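Local coordinates for protein geranyltranstransferase (Thermotoga neapolitana, PDB 4WK5) that belongs to the FPP/GGPP synthase family and is thought to act as a magnesium-dependent prenyltransferase in isoprenoid biosynthesis, at residues 216-221 / 259-264; 222-227 / 247-252. All blocks are in the same frame, centred on the assembly; numbering follows the deposited sequence.

Overall arrangement
Both contacts join helix 206-229 to helix 248-274, nearly at right angles where 222-227 meets 248-252 and roughly antiparallel where 216-221 meets 259-264. Along the chain, 216-221 comes first, followed directly by 222-227. After helix 206-229 ends, the chain passes through a connection in which 232-244 are not modelled, then returns at 247-252, where interaction 2 closes the inner loop. Further along the second helix, 259-264 closes the outer loop as interaction 1, so that the two contacts nest. Their centres lie about 10 Å apart, and Tyr222 OH links them through a probable hydrogen bond to Asp262 OD1. Interaction 1 is the buried part, interaction 2 the surface end.

Interaction 1: 216-221 / 259-264; sequences GVAFQI and QLADKY
Tyr264 lays the edge of its ring against Val217, with CE2 3.8 Å from Val217 CG1, which sits close to the ring plane. Its chi1 of -77° sets CG anti to the carbonyl carbon and brings the ring beside Val217, while Leu260 CD1, from its own helix, lies over one face near the rim. At the middle of the contact two alanines meet, the CA atoms of Ala218 and Ala261 being only 4.2 Å apart, and Ala218 CB comes within 3.5 Å of the carbonyl O of Ala261. Ile221 completes the row: its CG2 branch lies 3.7 Å from Ala261 CB, and its CD1 stretches to Leu260 CD2. An alanine in place of Tyr264 is likely to open a gap beside Val217 and leave Glu179 without its phenol partner. The short segments run roughly antiparallel, at 142° with axes 8.4 Å apart: close helix packing at an alanine-alanine contact within the all-helical isoprenoid synthase fold. No hydrogen bond spans 216-221 and 259-264, which implies that apolar burial joins them, the polar links lying beside the contact, from Tyr264 OH to Glu179 of helix 175-201 and from Asp262 to Tyr222 on helix 206-229.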
ATOM      1  N   GLY A 216      14.477  14.481   9.814  1.00 24.07           N
ATOM      2  CA  GLY A 216      13.585  14.576   8.668  1.00 25.37           C
ATOM      3  C   GLY A 216      13.036  15.976   8.436  1.00 25.31           C
ATOM      4  O   GLY A 216      12.947  16.427   7.299  1.00 27.80           O
ATOM      5  N   VAL A 217      12.636  16.666   9.501  1.00 24.45           N
ATOM      6  CA  VAL A 217      12.152  18.028   9.328  1.00 24.13           C
ATOM      7  C   VAL A 217      13.277  18.923   8.784  1.00 24.66           C
ATOM      8  O   VAL A 217      13.061  19.711   7.859  1.00 26.08           O
ATOM      9  CB  VAL A 217      11.594  18.610  10.650  1.00 28.08           C
ATOM     10  CG1 VAL A 217      11.291  20.092  10.490  1.00 31.33           C
ATOM     11  CG2 VAL A 217      10.332  17.855  11.042  1.00 30.09           C
ATOM     12  N   ALA A 218      14.477  18.781   9.343  1.00 27.21           N
ATOM     13  CA  ALA A 218      15.634  19.551   8.881  1.00 28.78           C
ATOM     14  C   ALA A 218      15.954  19.238   7.422  1.00 30.32           C
ATOM     15  O   ALA A 218      16.255  20.136   6.630  1.00 25.38           O
ATOM     16  CB  ALA A 218      16.854  19.269   9.767  1.00 23.45           C
ATOM     17  N   PHE A 219      15.876  17.957   7.077  1.00 28.73           N
ATOM     18  CA  PHE A 219      16.107  17.497   5.710  1.00 25.68           C
ATOM     19  C   PHE A 219      15.147  18.180   4.732  1.00 26.51           C
ATOM     20  O   PHE A 219      15.559  18.645   3.664  1.00 28.17           O
ATOM     21  CB  PHE A 219      15.967  15.970   5.654  1.00 26.16           C
ATOM     22  CG  PHE A 219      16.397  15.341   4.351  1.00 31.07           C
ATOM     23  CD1 PHE A 219      17.724  14.976   4.149  1.00 35.84           C
ATOM     24  CD2 PHE A 219      15.469  15.070   3.351  1.00 27.84           C
ATOM     25  CE1 PHE A 219      18.126  14.375   2.970  1.00 34.53           C
ATOM     26  CE2 PHE A 219      15.861  14.469   2.165  1.00 34.17           C
ATOM     27  CZ  PHE A 219      17.193  14.121   1.971  1.00 29.83           C
ATOM     28  N   GLN A 220      13.864  18.245   5.086  0.52 27.47           N
ATOM     29  CA  GLN A 220      12.876  18.855   4.197  0.52 27.45           C
ATOM     30  C   GLN A 220      13.102  20.366   4.070  0.52 25.65           C
ATOM     31  O   GLN A 220      12.930  20.925   2.987  0.52 29.49           O
ATOM     32  CB  GLN A 220      11.439  18.563   4.669  0.52 27.84           C
ATOM     33  CG  GLN A 220      10.369  19.024   3.667  0.52 25.36           C
ATOM     34  CD  GLN A 220       8.959  18.530   3.979  0.52 23.57           C
ATOM     35  OE1 GLN A 220       8.760  17.611   4.776  0.52 28.09           O
ATOM     36  NE2 GLN A 220       7.966  19.156   3.347  0.52 28.29           N
ATOM     37  N   ILE A 221      13.501  21.021   5.161  1.00 26.85           N
ATOM     38  CA  ILE A 221      13.786  22.463   5.113  1.00 26.75           C
ATOM     39  C   ILE A 221      14.976  22.735   4.207  1.00 25.85           C
ATOM     40  O   ILE A 221      14.947  23.657   3.395  1.00 27.90           O
ATOM     41  CB  ILE A 221      14.084  23.051   6.513  1.00 22.91           C
ATOM     42  CG1 ILE A 221      12.837  22.976   7.397  1.00 24.83           C
ATOM     43  CG2 ILE A 221      14.587  24.505   6.403  1.00 25.98           C
ATOM     44  CD1 ILE A 221      13.114  23.237   8.860  1.00 26.27           C
ATOM     45  N   GLN A 259      17.811  28.444  10.435  1.00 31.94           N
ATOM     46  CA  GLN A 259      18.216  28.344  11.837  1.00 34.68           C
ATOM     47  C   GLN A 259      17.595  27.128  12.504  1.00 31.26           C
ATOM     48  O   GLN A 259      18.254  26.434  13.284  1.00 32.59           O
ATOM     49  CB  GLN A 259      17.824  29.601  12.613  1.00 38.84           C
ATOM     50  CG  GLN A 259      18.909  30.655  12.707  1.00 56.63           C
ATOM     51  CD  GLN A 259      18.423  31.904  13.411  1.00 64.60           C
ATOM     52  OE1 GLN A 259      17.451  31.863  14.169  1.00 65.37           O
ATOM     53  NE2 GLN A 259      19.099  33.025  13.166  1.00 66.84           N
ATOM     54  N   LEU A 260      16.320  26.886  12.210  1.00 29.56           N
ATOM     55  CA  LEU A 260      15.619  25.728  12.758  1.00 29.45           C
ATOM     56  C   LEU A 260      16.236  24.435  12.252  1.00 30.77           C
ATOM     57  O   LEU A 260      16.479  23.506  13.032  1.00 30.08           O
ATOM     58  CB  LEU A 260      14.132  25.770  12.405  1.00 27.00           C
ATOM     59  CG  LEU A 260      13.280  24.673  13.048  1.00 33.35           C
ATOM     60  CD1 LEU A 260      13.346  24.785  14.563  1.00 42.53           C
ATOM     61  CD2 LEU A 260      11.844  24.745  12.558  1.00 33.49           C
ATOM     62  N   ALA A 261      16.484  24.378  10.948  1.00 26.45           N
ATOM     63  CA  ALA A 261      17.077  23.190  10.337  1.00 26.80           C
ATOM     64  C   ALA A 261      18.464  22.927  10.905  1.00 30.34           C
ATOM     65  O   ALA A 261      18.813  21.789  11.240  1.00 29.08           O
ATOM     66  CB  ALA A 261      17.138  23.343   8.818  1.00 26.16           C
ATOM     67  N   ASP A 262      19.254  23.990  11.038  1.00 30.18           N
ATOM     68  CA  ASP A 262      20.594  23.846  11.579  1.00 29.99           C
ATOM     69  C   ASP A 262      20.548  23.347  13.018  1.00 31.75           C
ATOM     70  O   ASP A 262      21.359  22.511  13.415  1.00 32.59           O
ATOM     71  CB  ASP A 262      21.354  25.174  11.517  1.00 27.20           C
ATOM     72  CG  ASP A 262      21.786  25.547  10.106  1.00 36.06           C
ATOM     73  OD1 ASP A 262      21.806  24.668   9.219  1.00 40.37           O
ATOM     74  OD2 ASP A 262      22.138  26.728   9.892  1.00 39.67           O
ATOM     75  N   LYS A 263      19.597  23.861  13.793  1.00 30.40           N
ATOM     76  CA  LYS A 263      19.476  23.495  15.200  1.00 35.54           C
ATOM     77  C   LYS A 263      19.160  22.016  15.352  1.00 37.68           C
ATOM     78  O   LYS A 263      19.801  21.317  16.145  1.00 33.81           O
ATOM     79  CB  LYS A 263      18.391  24.318  15.896  1.00 41.01           C
ATOM     80  CG  LYS A 263      18.236  23.964  17.373  1.00 47.77           C
ATOM     81  CD  LYS A 263      17.118  24.747  18.049  1.00 58.13           C
ATOM     82  CE  LYS A 263      15.748  24.213  17.655  1.00 71.08           C
ATOM     83  NZ  LYS A 263      14.635  25.009  18.253  1.00 78.38           N
ATOM     84  N   TYR A 264      18.167  21.558  14.593  1.00 29.17           N
ATOM     85  CA  TYR A 264      17.777  20.148  14.570  1.00 25.72           C
ATOM     86  C   TYR A 264      18.931  19.258  14.110  1.00 27.65           C
ATOM     87  O   TYR A 264      19.207  18.221  14.718  1.00 28.46           O
ATOM     88  CB  TYR A 264      16.573  19.940  13.650  1.00 24.98           C
ATOM     89  CG  TYR A 264      15.230  20.368  14.208  1.00 30.79           C
ATOM     90  CD1 TYR A 264      15.106  20.868  15.497  1.00 34.32           C
ATOM     91  CD2 TYR A 264      14.073  20.248  13.435  1.00 31.11           C
ATOM     92  CE1 TYR A 264      13.869  21.251  15.998  1.00 36.10           C
ATOM     93  CE2 TYR A 264      12.835  20.624  13.927  1.00 32.40           C
ATOM     94  CZ  TYR A 264      12.739  21.125  15.205  1.00 36.84           C
ATOM     95  OH  TYR A 264      11.507  21.505  15.689  1.00 38.37           O
TER

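Interaction 2: 222-227 / 247-252; sequences YDDLKD and TLVKKM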
ATOM      1  N   TYR A 222      16.022  21.926   4.341  1.00 31.41           N
ATOM      2  CA  TYR A 222      17.189  22.085   3.481  1.00 34.25           C
ATOM      3  C   TYR A 222      16.795  21.906   2.019  1.00 34.11           C
ATOM      4  O   TYR A 222      17.289  22.621   1.152  1.00 40.53           O
ATOM      5  CB  TYR A 222      18.296  21.099   3.851  1.00 30.50           C
ATOM      6  CG  TYR A 222      19.035  21.436   5.125  1.00 34.78           C
ATOM      7  CD1 TYR A 222      19.333  22.749   5.464  1.00 32.83           C
ATOM      8  CD2 TYR A 222      19.426  20.430   5.999  1.00 35.71           C
ATOM      9  CE1 TYR A 222      20.023  23.047   6.645  1.00 34.22           C
ATOM     10  CE2 TYR A 222      20.104  20.714   7.165  1.00 38.14           C
ATOM     11  CZ  TYR A 222      20.395  22.015   7.491  1.00 36.07           C
ATOM     12  OH  TYR A 222      21.067  22.278   8.661  1.00 44.59           O
ATOM     13  N   ASP A 223      15.893  20.963   1.748  1.00 37.71           N
ATOM     14  CA  ASP A 223      15.381  20.785   0.391  1.00 42.13           C
ATOM     15  C   ASP A 223      14.625  22.028  -0.087  1.00 39.75           C
ATOM     16  O   ASP A 223      14.772  22.453  -1.239  1.00 41.56           O
ATOM     17  CB  ASP A 223      14.467  19.562   0.309  1.00 56.32           C
ATOM     18  CG  ASP A 223      13.855  19.390  -1.067  1.00 72.18           C
ATOM     19  OD1 ASP A 223      14.517  18.788  -1.937  1.00 78.58           O
ATOM     20  OD2 ASP A 223      12.716  19.861  -1.282  1.00 76.92           O
ATOM     21  N   ASP A 224      13.814  22.605   0.800  1.00 35.93           N
ATOM     22  CA  ASP A 224      13.102  23.850   0.510  1.00 35.10           C
ATOM     23  C   ASP A 224      14.069  24.948   0.094  1.00 36.46           C
ATOM     24  O   ASP A 224      13.830  25.673  -0.875  1.00 38.48           O
ATOM     25  CB  ASP A 224      12.330  24.351   1.727  1.00 34.66           C
ATOM     26  CG  ASP A 224      11.184  23.457   2.118  1.00 37.02           C
ATOM     27  OD1 ASP A 224      10.710  22.653   1.283  1.00 34.99           O
ATOM     28  OD2 ASP A 224      10.757  23.578   3.284  1.00 33.97           O
ATOM     29  N   LEU A 225      15.145  25.080   0.866  1.00 32.94           N
ATOM     30  CA  LEU A 225      16.114  26.156   0.661  1.00 33.75           C
ATOM     31  C   LEU A 225      16.876  25.954  -0.645  1.00 42.76           C
ATOM     32  O   LEU A 225      17.142  26.910  -1.373  1.00 45.44           O
ATOM     33  CB  LEU A 225      17.076  26.241   1.847  1.00 35.53           C
ATOM     34  CG  LEU A 225      16.463  26.727   3.163  1.00 31.81           C
ATOM     35  CD1 LEU A 225      17.396  26.464   4.336  1.00 32.63           C
ATOM     36  CD2 LEU A 225      16.124  28.209   3.079  1.00 33.17           C
ATOM     37  N   LYS A 226      17.221  24.703  -0.929  1.00 41.67           N
ATOM     38  CA  LYS A 226      17.795  24.328  -2.218  1.00 46.23           C
ATOM     39  C   LYS A 226      16.909  24.772  -3.380  1.00 47.35           C
ATOM     40  O   LYS A 226      17.396  25.347  -4.353  1.00 51.94           O
ATOM     41  CB  LYS A 226      18.016  22.813  -2.276  1.00 51.45           C
ATOM     42  CG  LYS A 226      18.316  22.276  -3.666  1.00 60.75           C
ATOM     43  CD  LYS A 226      17.754  20.870  -3.836  1.00 69.33           C
ATOM     44  CE  LYS A 226      18.011  20.329  -5.236  1.00 76.39           C
ATOM     45  NZ  LYS A 226      17.560  18.915  -5.380  1.00 77.25           N
ATOM     46  N   ASP A 227      15.608  24.503  -3.272  1.00 45.46           N
ATOM     47  CA  ASP A 227      14.652  24.873  -4.316  1.00 43.15           C
ATOM     48  C   ASP A 227      14.584  26.382  -4.524  1.00 45.90           C
ATOM     49  O   ASP A 227      14.448  26.853  -5.656  1.00 46.86           O
ATOM     50  CB  ASP A 227      13.253  24.347  -3.984  1.00 43.81           C
ATOM     51  CG  ASP A 227      13.192  22.833  -3.941  1.00 61.30           C
ATOM     52  OD1 ASP A 227      14.132  22.184  -4.451  1.00 64.99           O
ATOM     53  OD2 ASP A 227      12.200  22.292  -3.405  1.00 63.56           O
ATOM     54  N   THR A 247       5.485  26.052   2.684  1.00 28.78           N
ATOM     55  CA  THR A 247       6.728  25.547   3.247  1.00 24.04           C
ATOM     56  C   THR A 247       7.076  26.292   4.528  1.00 26.20           C
ATOM     57  O   THR A 247       6.493  27.340   4.826  1.00 25.66           O
ATOM     58  CB  THR A 247       7.896  25.679   2.264  1.00 29.85           C
ATOM     59  OG1 THR A 247       8.212  27.071   2.095  1.00 26.85           O
ATOM     60  CG2 THR A 247       7.534  25.077   0.920  1.00 29.45           C
ATOM     61  N   LEU A 248       8.015  25.744   5.294  1.00 25.15           N
ATOM     62  CA  LEU A 248       8.493  26.423   6.488  1.00 25.11           C
ATOM     63  C   LEU A 248       9.298  27.655   6.099  1.00 25.62           C
ATOM     64  O   LEU A 248       9.391  28.605   6.868  1.00 27.63           O
ATOM     65  CB  LEU A 248       9.340  25.490   7.351  1.00 26.15           C
ATOM     66  CG  LEU A 248       8.513  24.521   8.198  1.00 30.94           C
ATOM     67  CD1 LEU A 248       9.427  23.595   9.000  1.00 27.76           C
ATOM     68  CD2 LEU A 248       7.582  25.303   9.132  1.00 28.71           C
ATOM     69  N   VAL A 249       9.873  27.636   4.900  1.00 25.98           N
ATOM     70  CA  VAL A 249      10.597  28.822   4.425  1.00 26.25           C
ATOM     71  C   VAL A 249       9.603  29.956   4.182  1.00 33.06           C
ATOM     72  O   VAL A 249       9.858  31.107   4.550  1.00 27.90           O
ATOM     73  CB  VAL A 249      11.414  28.529   3.149  1.00 24.62           C
ATOM     74  CG1 VAL A 249      12.070  29.813   2.621  1.00 25.15           C
ATOM     75  CG2 VAL A 249      12.492  27.503   3.447  1.00 28.43           C
ATOM     76  N   LYS A 250       8.453  29.633   3.597  1.00 30.32           N
ATOM     77  CA  LYS A 250       7.399  30.633   3.418  1.00 29.38           C
ATOM     78  C   LYS A 250       6.875  31.188   4.742  1.00 33.03           C
ATOM     79  O   LYS A 250       6.655  32.391   4.871  1.00 32.81           O
ATOM     80  CB  LYS A 250       6.230  30.043   2.625  1.00 28.33           C
ATOM     81  CG  LYS A 250       6.496  29.908   1.143  1.00 32.62           C
ATOM     82  CD  LYS A 250       5.232  29.509   0.404  1.00 33.39           C
ATOM     83  CE  LYS A 250       5.508  29.206  -1.059  1.00 44.50           C
ATOM     84  NZ  LYS A 250       4.259  28.757  -1.746  1.00 44.47           N
ATOM     85  N   LYS A 251       6.659  30.313   5.720  1.00 29.51           N
ATOM     86  CA  LYS A 251       6.086  30.731   7.005  1.00 27.72           C
ATOM     87  C   LYS A 251       7.079  31.459   7.910  1.00 36.32           C
ATOM     88  O   LYS A 251       6.720  32.409   8.613  1.00 40.39           O
ATOM     89  CB  LYS A 251       5.525  29.518   7.765  1.00 27.88           C
ATOM     90  CG  LYS A 251       4.429  28.760   7.036  1.00 31.64           C
ATOM     91  CD  LYS A 251       3.191  29.617   6.814  1.00 41.01           C
ATOM     92  CE  LYS A 251       2.664  30.205   8.114  1.00 49.97           C
ATOM     93  NZ  LYS A 251       1.366  30.917   7.905  1.00 50.31           N
ATOM     94  N   MET A 252       8.326  31.007   7.906  1.00 33.07           N
ATOM     95  CA  MET A 252       9.312  31.502   8.864  1.00 31.17           C
ATOM     96  C   MET A 252      10.275  32.506   8.243  1.00 28.13           C
ATOM     97  O   MET A 252      10.960  33.252   8.953  1.00 35.63           O
ATOM     98  CB  MET A 252      10.101  30.331   9.449  1.00 34.40           C
ATOM     99  CG  MET A 252       9.231  29.293  10.137  1.00 35.80           C
ATOM    100  SD  MET A 252      10.193  27.896  10.738  1.00 37.30           S
ATOM    101  CE  MET A 252      11.138  28.675  12.046  1.00 40.31           C
TER
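Around the nearest backbone pair, Asp224 and Val249, whose CA atoms are 6.8 Å apart, the segments 222-227 and 248-252 cross almost at a right angle, 84°, with their axes 10.1 Å apart. Val249 CG2, anti to its carbonyl carbon, is the branch that meets both Asp224 and Leu225: Asp224 CB touches it at 3.6 Å, and Leu225 CD2 comes to 3.7 Å. The carboxylate of Asp224 runs on past Thr247, the two side chains lying alongside in opposite senses, with OD2 3.7 Å from Thr247 CB and OD1 near the CG2 methyl. Thr247 is the N-cap of helix 248-274. Its OG1, with a chi1 of 69°, turns back to accept the N-H of Lys250 at 3.0 Å in a nearly straight bond of 162°. Leu248 N gives its hydrogen bond to Tyr182 OH of helix 175-201. The sequence of 222-227, with Asp223, Asp224 and Asp227, matches the second aspartate-rich motif of this family, which binds magnesium in relatives, consistent with a magnesium-binding role here. Chemically, the two segments are joined by apolar packing round the Val249 methyl and by a carboxylate set beside a capped helix start, near Leu248 N but with no hydrogen bond across the two segments.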